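Local coordinates for salmonella typhimurium DB7155 bacteriophage DET7 tailspike (Bacteriophage, PDB 2V5I), which serves as the receptor-binding tailspike of a myovirus and probably binds and cleaves the O-antigen polysaccharide of its Salmonella host, at residues L275-S280 with N320-D325; G344-V349 with R366-I371. One frame throughout, in Å; residues are numbered along the deposited sequence.

Contact 1: L275-S280 with N320-D325; sequences LQFRDS and NNHLVD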
ATOM      1  N   LEU A 275      -3.784  -9.846  17.010  1.00  8.78           N
ATOM      2  CA  LEU A 275      -3.179  -8.518  17.199  1.00  6.14           C
ATOM      3  C   LEU A 275      -2.962  -7.887  15.818  1.00  8.31           C
ATOM      4  O   LEU A 275      -2.869  -8.604  14.818  1.00 10.59           O
ATOM      5  CB  LEU A 275      -1.810  -8.601  17.938  1.00  7.45           C
ATOM      6  CG  LEU A 275      -1.947  -9.133  19.397  1.00  8.65           C
ATOM      7  CD1 LEU A 275      -0.521  -9.139  19.947  1.00 10.25           C
ATOM      8  CD2 LEU A 275      -2.855  -8.268  20.233  1.00 12.20           C
ATOM      9  N   GLN A 276      -2.947  -6.556  15.772  1.00  6.74           N
ATOM     10  CA  GLN A 276      -2.556  -5.830  14.550  1.00  7.50           C
ATOM     11  C   GLN A 276      -1.090  -5.542  14.449  1.00  6.85           C
ATOM     12  O   GLN A 276      -0.446  -5.192  15.451  1.00  7.50           O
ATOM     13  CB  GLN A 276      -3.282  -4.476  14.562  1.00  8.03           C
ATOM     14  CG  GLN A 276      -4.793  -4.581  14.512  1.00  7.89           C
ATOM     15  CD  GLN A 276      -5.391  -3.211  14.495  1.00 10.31           C
ATOM     16  OE1 GLN A 276      -5.149  -2.482  13.520  1.00 12.81           O
ATOM     17  NE2 GLN A 276      -6.112  -2.817  15.554  1.00  9.57           N
ATOM     18  N   PHE A 277      -0.548  -5.631  13.229  1.00  8.83           N
ATOM     19  CA  PHE A 277       0.801  -5.177  12.918  1.00  9.03           C
ATOM     20  C   PHE A 277       0.664  -4.448  11.591  1.00  8.86           C
ATOM     21  O   PHE A 277       0.561  -5.101  10.532  1.00  9.44           O
ATOM     22  CB  PHE A 277       1.799  -6.333  12.862  1.00  9.57           C
ATOM     23  CG  PHE A 277       1.971  -6.981  14.182  1.00  7.00           C
ATOM     24  CD1 PHE A 277       2.873  -6.463  15.085  1.00  8.81           C
ATOM     25  CD2 PHE A 277       1.203  -8.098  14.547  1.00 10.54           C
ATOM     26  CE1 PHE A 277       2.974  -7.045  16.371  1.00 13.00           C
ATOM     27  CE2 PHE A 277       1.301  -8.622  15.818  1.00  9.66           C
ATOM     28  CZ  PHE A 277       2.176  -8.081  16.715  1.00 13.05           C
ATOM     29  N   ARG A 278       0.459  -3.111  11.672  1.00  8.04           N
ATOM     30  CA  ARG A 278       0.081  -2.330  10.486  1.00  8.89           C
ATOM     31  C   ARG A 278       0.810  -0.993  10.411  1.00 10.05           C
ATOM     32  O   ARG A 278       1.130  -0.382  11.421  1.00  8.34           O
ATOM     33  CB  ARG A 278      -1.436  -2.034  10.443  1.00 11.78           C
ATOM     34  CG  ARG A 278      -2.328  -3.256  10.392  1.00 12.45           C
ATOM     35  CD  ARG A 278      -3.755  -2.880   9.975  1.00 14.85           C
ATOM     36  NE  ARG A 278      -4.353  -1.992  10.960  1.00 13.50           N
ATOM     37  CZ  ARG A 278      -4.634  -0.689  10.813  1.00 13.92           C
ATOM     38  NH1 ARG A 278      -4.390  -0.045   9.667  1.00 16.32           N
ATOM     39  NH2 ARG A 278      -5.135   0.012  11.833  1.00 15.06           N
ATOM     40  N   ASP A 279       1.135  -0.587   9.187  1.00  8.93           N
ATOM     41  CA  ASP A 279       1.709   0.727   8.928  1.00  8.08           C
ATOM     42  C   ASP A 279       3.003   0.957   9.729  1.00 10.43           C
ATOM     43  O   ASP A 279       3.296   2.073  10.146  1.00 12.96           O
ATOM     44  CB  ASP A 279       0.690   1.841   9.245  1.00 10.27           C
ATOM     45  CG  ASP A 279      -0.637   1.749   8.500  1.00 23.03           C
ATOM     46  OD1 ASP A 279      -0.809   1.020   7.498  1.00 32.01           O
ATOM     47  OD2 ASP A 279      -1.552   2.519   8.942  1.00 27.27           O
ATOM     48  N   SER A 280       3.794  -0.107   9.889  1.00  7.69           N
ATOM     49  CA  SER A 280       4.974  -0.066  10.771  1.00  8.61           C
ATOM     50  C   SER A 280       6.246  -0.498  10.037  1.00  9.57           C
ATOM     51  O   SER A 280       6.201  -1.063   8.961  1.00  9.76           O
ATOM     52  CB  SER A 280       4.748  -0.902  12.012  1.00 10.34           C
ATOM     53  OG  SER A 280       3.674  -0.401  12.775  1.00  9.02           O
ATOM     54  N   ASN A 320      -3.317 -18.105  14.967  1.00  9.29           N
ATOM     55  CA  ASN A 320      -2.925 -16.877  15.629  1.00  7.88           C
ATOM     56  C   ASN A 320      -3.620 -15.671  15.088  1.00  8.34           C
ATOM     57  O   ASN A 320      -3.861 -14.715  15.811  1.00  9.87           O
ATOM     58  CB  ASN A 320      -1.398 -16.738  15.772  1.00 10.08           C
ATOM     59  CG  ASN A 320      -0.618 -17.168  14.534  1.00 14.18           C
ATOM     60  OD1 ASN A 320      -1.115 -17.121  13.432  1.00 11.11           O
ATOM     61  ND2 ASN A 320       0.631 -17.615  14.738  1.00 12.57           N
ATOM     62  N   ASN A 321      -3.919 -15.718  13.789  1.00  9.28           N
ATOM     63  CA  ASN A 321      -4.772 -14.736  13.129  1.00 10.41           C
ATOM     64  C   ASN A 321      -4.424 -13.270  13.355  1.00 10.77           C
ATOM     65  O   ASN A 321      -5.340 -12.415  13.564  1.00 13.11           O
ATOM     66  CB  ASN A 321      -6.241 -14.965  13.526  1.00 11.16           C
ATOM     67  CG  ASN A 321      -7.220 -14.381  12.468  1.00 18.67           C
ATOM     68  OD1 ASN A 321      -6.862 -14.199  11.278  1.00 20.49           O
ATOM     69  ND2 ASN A 321      -8.391 -14.003  12.920  1.00 17.23           N
ATOM     70  N   HIS A 322      -3.138 -12.950  13.278  1.00  9.24           N
ATOM     71  CA  HIS A 322      -2.797 -11.531  13.344  1.00  9.32           C
ATOM     72  C   HIS A 322      -3.192 -10.800  12.058  1.00  9.35           C
ATOM     73  O   HIS A 322      -3.197 -11.379  10.982  1.00 10.87           O
ATOM     74  CB  HIS A 322      -1.312 -11.359  13.647  1.00  9.37           C
ATOM     75  CG  HIS A 322      -0.906 -12.009  14.933  1.00  6.55           C
ATOM     76  ND1 HIS A 322      -1.498 -11.699  16.135  1.00  6.89           N
ATOM     77  CD2 HIS A 322       0.033 -12.975  15.217  1.00  8.46           C
ATOM     78  CE1 HIS A 322      -0.988 -12.461  17.096  1.00  9.68           C
ATOM     79  NE2 HIS A 322      -0.041 -13.223  16.571  1.00  9.89           N
ATOM     80  N   LEU A 323      -3.530  -9.515  12.193  1.00  8.86           N
ATOM     81  CA  LEU A 323      -3.867  -8.677  11.071  1.00 10.46           C
ATOM     82  C   LEU A 323      -2.590  -7.922  10.666  1.00 10.42           C
ATOM     83  O   LEU A 323      -2.189  -6.941  11.309  1.00 10.89           O
ATOM     84  CB  LEU A 323      -4.993  -7.701  11.427  1.00  9.67           C
ATOM     85  CG  LEU A 323      -5.397  -6.684  10.366  1.00 15.95           C
ATOM     86  CD1 LEU A 323      -5.762  -7.339   9.065  1.00 25.85           C
ATOM     87  CD2 LEU A 323      -6.587  -5.868  10.911  1.00 14.74           C
ATOM     88  N   VAL A 324      -1.950  -8.414   9.610  1.00 10.73           N
ATOM     89  CA  VAL A 324      -0.642  -7.937   9.140  1.00 11.10           C
ATOM     90  C   VAL A 324      -0.809  -7.300   7.784  1.00 10.99           C
ATOM     91  O   VAL A 324      -1.203  -7.981   6.831  1.00 10.22           O
ATOM     92  CB  VAL A 324       0.387  -9.110   9.026  1.00 11.53           C
ATOM     93  CG1 VAL A 324       1.745  -8.610   8.526  1.00 13.98           C
ATOM     94  CG2 VAL A 324       0.553  -9.775  10.366  1.00 15.20           C
ATOM     95  N   ASP A 325      -0.623  -5.971   7.725  1.00 11.19           N
ATOM     96  CA  ASP A 325      -0.832  -5.190   6.486  1.00 11.44           C
ATOM     97  C   ASP A 325      -0.008  -3.919   6.507  1.00 10.96           C
ATOM     98  O   ASP A 325       0.072  -3.221   7.501  1.00 11.42           O
ATOM     99  CB  ASP A 325      -2.335  -4.788   6.369  1.00 12.07           C
ATOM    100  CG  ASP A 325      -2.644  -3.973   5.122  1.00 22.70           C
ATOM    101  OD1 ASP A 325      -2.584  -4.520   4.002  1.00 25.40           O
ATOM    102  OD2 ASP A 325      -2.987  -2.767   5.253  1.00 26.41           O
TER
HETATM  103  O   HOH W   1      -3.175  -0.810   7.101  1.00 25.62           O
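Phe277 and His322 both turn CG to lie anti to the carbonyl carbon (chi1 -65° and -58°); the two side chains lie side by side, pointing the same way, yet their rings form a T-shaped pair. The setting is a parallel beta-helix, in which a strand bonds to its counterpart one coil further on. The CE2 edge of Phe277 comes over the imidazole face of His322, offset toward its rim, with centroids 5.7 Å apart and planes at 89°. Asn320 O sits over the centre of the opposite face. His322 ND1 accepts the backbone N of Leu275 at 3.1 Å, in the ring plane, which helps fix the ring's rotation. Next to it the parallel register begins, with Leu323 N bonded to Leu275 O, Phe277 N to Leu323 O at 2.8 Å, and Asp325 N to Phe277 O.

Phe277 and Val324 lie on the inner face, where both touch Leu292. Gln276, Leu323, Arg278 and Asp325 share the other face, against which a second subunit packs. There Arg278 CD meets Leu323 CG at 4.2 Å, and the Arg278 side chain bends at chi3, which sets NE toward Gln276. NE and NH2 of Arg278 grip Gln276 OE1 side-on and in the guanidinium plane, NE at 2.7 Å. At the corner Asp279 OD1 bonds Asn326, Asp325 OD1 bonds Ser347, and Arg278 NH1 makes a long salt bridge with Asp279 OD2. A water in the guanidinium plane bridges the strands, 2.9 Å from Arg278 NH1 and 2.7 Å from Asp325 OD2, with Asp279 OD1 also in reach.

Contact 2: G344-V349 with R366-I371; sequences GYVSNV and RVFSNI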
ATOM      1  N   GLY A 344      -5.554 -17.554   8.002  1.00 10.84           N
ATOM      2  CA  GLY A 344      -5.224 -16.142   7.999  1.00 12.15           C
ATOM      3  C   GLY A 344      -4.714 -15.560   6.679  1.00 11.24           C
ATOM      4  O   GLY A 344      -4.588 -16.251   5.672  1.00  9.05           O
ATOM      5  N   TYR A 345      -4.464 -14.244   6.758  1.00 11.27           N
ATOM      6  CA  TYR A 345      -4.123 -13.375   5.611  1.00 11.00           C
ATOM      7  C   TYR A 345      -2.950 -12.484   5.956  1.00 11.68           C
ATOM      8  O   TYR A 345      -2.838 -12.004   7.102  1.00 13.94           O
ATOM      9  CB  TYR A 345      -5.346 -12.539   5.198  1.00 11.29           C
ATOM     10  CG  TYR A 345      -6.472 -13.410   4.663  1.00 10.33           C
ATOM     11  CD1 TYR A 345      -7.346 -14.045   5.522  1.00  8.62           C
ATOM     12  CD2 TYR A 345      -6.579 -13.718   3.328  1.00 10.70           C
ATOM     13  CE1 TYR A 345      -8.343 -14.905   5.045  1.00  9.32           C
ATOM     14  CE2 TYR A 345      -7.576 -14.551   2.841  1.00  8.48           C
ATOM     15  CZ  TYR A 345      -8.408 -15.229   3.754  1.00  8.12           C
ATOM     16  OH  TYR A 345      -9.387 -16.067   3.305  1.00 12.83           O
ATOM     17  N   VAL A 346      -2.079 -12.237   4.985  1.00  9.74           N
ATOM     18  CA  VAL A 346      -0.966 -11.291   5.127  1.00 10.11           C
ATOM     19  C   VAL A 346      -0.986 -10.483   3.824  1.00 10.84           C
ATOM     20  O   VAL A 346      -1.151 -11.054   2.754  1.00 11.30           O
ATOM     21  CB  VAL A 346       0.358 -12.034   5.210  1.00 12.98           C
ATOM     22  CG1 VAL A 346       1.510 -11.077   5.194  1.00 14.34           C
ATOM     23  CG2 VAL A 346       0.379 -12.857   6.438  1.00 17.11           C
ATOM     24  N   SER A 347      -0.980  -9.143   3.909  1.00 10.18           N
ATOM     25  CA  SER A 347      -1.025  -8.325   2.703  1.00 10.18           C
ATOM     26  C   SER A 347      -0.120  -7.110   2.764  1.00  9.92           C
ATOM     27  O   SER A 347       0.177  -6.566   3.822  1.00 10.25           O
ATOM     28  CB  SER A 347      -2.447  -7.776   2.433  1.00 12.44           C
ATOM     29  OG  SER A 347      -2.984  -7.136   3.601  1.00 16.46           O
ATOM     30  N   ASN A 348       0.366  -6.726   1.592  1.00 11.09           N
ATOM     31  CA  ASN A 348       1.026  -5.463   1.445  1.00 11.21           C
ATOM     32  C   ASN A 348       2.259  -5.378   2.340  1.00 12.38           C
ATOM     33  O   ASN A 348       2.395  -4.494   3.203  1.00 13.70           O
ATOM     34  CB  ASN A 348       0.048  -4.302   1.665  1.00 11.10           C
ATOM     35  CG  ASN A 348      -1.255  -4.475   0.864  1.00 17.14           C
ATOM     36  OD1 ASN A 348      -1.267  -4.984  -0.278  1.00 21.43           O
ATOM     37  ND2 ASN A 348      -2.366  -4.123   1.492  1.00 23.47           N
ATOM     38  N   VAL A 349       3.176  -6.304   2.097  1.00  9.90           N
ATOM     39  CA  VAL A 349       4.415  -6.411   2.856  1.00 10.83           C
ATOM     40  C   VAL A 349       5.550  -6.038   1.949  1.00 12.03           C
ATOM     41  O   VAL A 349       5.585  -6.499   0.828  1.00 14.35           O
ATOM     42  CB  VAL A 349       4.591  -7.903   3.307  1.00 11.35           C
ATOM     43  CG1 VAL A 349       5.996  -8.197   3.811  1.00 16.78           C
ATOM     44  CG2 VAL A 349       3.570  -8.244   4.387  1.00 15.04           C
ATOM     45  N   ARG A 366      -2.423 -20.382   4.737  1.00 10.43           N
ATOM     46  CA  ARG A 366      -2.376 -18.916   4.830  1.00  8.11           C
ATOM     47  C   ARG A 366      -2.240 -18.312   3.451  1.00  9.74           C
ATOM     48  O   ARG A 366      -1.649 -18.901   2.570  1.00 11.34           O
ATOM     49  CB  ARG A 366      -1.163 -18.499   5.672  1.00  9.33           C
ATOM     50  CG  ARG A 366      -1.062 -16.996   6.009  1.00  8.27           C
ATOM     51  CD  ARG A 366      -0.209 -16.721   7.263  1.00  8.25           C
ATOM     52  NE  ARG A 366      -0.866 -17.268   8.490  1.00  7.94           N
ATOM     53  CZ  ARG A 366      -0.386 -17.284   9.703  1.00 11.27           C
ATOM     54  NH1 ARG A 366       0.755 -16.728   9.961  1.00 10.25           N
ATOM     55  NH2 ARG A 366      -1.128 -17.839  10.659  1.00 10.99           N
ATOM     56  N   VAL A 367      -2.807 -17.120   3.289  1.00  8.62           N
ATOM     57  CA  VAL A 367      -2.760 -16.363   2.017  1.00 10.14           C
ATOM     58  C   VAL A 367      -1.857 -15.152   2.186  1.00 10.55           C
ATOM     59  O   VAL A 367      -2.045 -14.381   3.086  1.00 11.22           O
ATOM     60  CB  VAL A 367      -4.162 -15.893   1.561  1.00 13.41           C
ATOM     61  CG1 VAL A 367      -4.051 -15.179   0.185  1.00 13.36           C
ATOM     62  CG2 VAL A 367      -5.113 -17.068   1.448  1.00 15.49           C
ATOM     63  N   PHE A 368      -0.967 -14.945   1.203  1.00  8.59           N
ATOM     64  CA  PHE A 368      -0.047 -13.821   1.137  1.00 10.42           C
ATOM     65  C   PHE A 368      -0.349 -13.060  -0.154  1.00  9.73           C
ATOM     66  O   PHE A 368      -0.363 -13.700  -1.221  1.00 12.16           O
ATOM     67  CB  PHE A 368       1.387 -14.333   1.061  1.00 10.15           C
ATOM     68  CG  PHE A 368       1.803 -15.128   2.257  1.00 11.08           C
ATOM     69  CD1 PHE A 368       1.587 -16.492   2.308  1.00 10.34           C
ATOM     70  CD2 PHE A 368       2.499 -14.504   3.287  1.00 11.87           C
ATOM     71  CE1 PHE A 368       1.973 -17.233   3.441  1.00 11.29           C
ATOM     72  CE2 PHE A 368       2.851 -15.228   4.419  1.00 12.65           C
ATOM     73  CZ  PHE A 368       2.641 -16.585   4.474  1.00 12.51           C
ATOM     74  N   SER A 369      -0.718 -11.763  -0.098  1.00  9.04           N
ATOM     75  CA  SER A 369      -1.048 -11.025  -1.309  1.00 12.09           C
ATOM     76  C   SER A 369      -0.239  -9.728  -1.343  1.00 10.97           C
ATOM     77  O   SER A 369      -0.088  -9.058  -0.314  1.00 11.13           O
ATOM     78  CB  SER A 369      -2.541 -10.733  -1.403  1.00 13.60           C
ATOM     79  OG  SER A 369      -3.315 -11.929  -1.219  1.00 16.37           O
ATOM     80  N   ASN A 370       0.265  -9.382  -2.523  1.00 10.99           N
ATOM     81  CA  ASN A 370       0.905  -8.090  -2.768  1.00 11.45           C
ATOM     82  C   ASN A 370       2.150  -7.920  -1.905  1.00 11.25           C
ATOM     83  O   ASN A 370       2.238  -7.069  -1.024  1.00 13.61           O
ATOM     84  CB  ASN A 370      -0.056  -6.927  -2.551  1.00 12.27           C
ATOM     85  CG  ASN A 370       0.399  -5.679  -3.241  1.00 19.92           C
ATOM     86  OD1 ASN A 370       1.097  -5.747  -4.260  1.00 23.22           O
ATOM     87  ND2 ASN A 370       0.052  -4.527  -2.676  1.00 22.76           N
ATOM     88  N   ILE A 371       3.090  -8.833  -2.143  1.00  9.47           N
ATOM     89  CA  ILE A 371       4.338  -9.019  -1.345  1.00 10.68           C
ATOM     90  C   ILE A 371       5.540  -8.568  -2.178  1.00 10.51           C
ATOM     91  O   ILE A 371       5.642  -8.860  -3.359  1.00 12.84           O
ATOM     92  CB  ILE A 371       4.538 -10.522  -0.952  1.00 12.75           C
ATOM     93  CG1 ILE A 371       3.297 -11.108  -0.253  1.00 18.11           C
ATOM     94  CG2 ILE A 371       5.732 -10.681  -0.031  1.00 17.52           C
ATOM     95  CD1 ILE A 371       2.899 -10.450   1.040  1.00 15.90           C
TER
HETATM   96  O   HOH W   2      -3.840 -11.692   1.557  1.00 13.37           O
HETATM   97  O   HOH W   3       4.128  -4.868  -1.235  1.00 21.48           O
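Val367 approaches the phenol ring of Tyr345 obliquely, its CB 3.7 Å from Tyr345 CD2, while a water lies in the plane at the ring's edge. That water donates to Val346 O and accepts from Ser369 OG. On the inner face Val346 CB meets Phe368 CD2 at 3.8 Å, again obliquely, and Arg366 CD closes on Val346 CG2. The one pair of flat groups that meets directly is two amides turned 82° apart: Asn370 ND2 donates to Asn348 OD1 over 2.8 Å, in its own amide plane but tilted from the carbonyl plane of Asn348. Asn370 CG, anti to the backbone N (chi1 -160°), brings the amide there. Both asparagines turn a corner of the coil with left-handed backbone angles, and this amide bond links successive corners.

Between the ends the strands are bonded in parallel register, Val346 N to Val367 O at 2.9 Å and Ser369 N to Val346 O. Tyr345 OH reaches Asp375 of a second subunit, and Asn370 packs on Asn370 of the third, placing the corner at the trimer interface. Inward, Val346, Arg366 and Phe368 meet Met339 of strand 335-342, and Phe368 also lies against strand 357-364.

From the N terminus, segment 275-280 leads through a long excursion, largely without regular structure, to 320-325, where contact 1 closes one coil of the beta-helix. The chain then passes through strand 335-342 to 344-349, and a shorter coil through strand 357-364 brings it to 366-371, where contact 2 closes. The contacts are therefore in series, neither enclosing nor crossing the other, with centres about 11 Å apart. Strands 323-330 and 345-352 are neighbours, so the stacking is continuous. A side-chain link joins the two contacts as well: Arg366 NH2 probably bonds Asn320 OD1. Both contacts also border the second subunit.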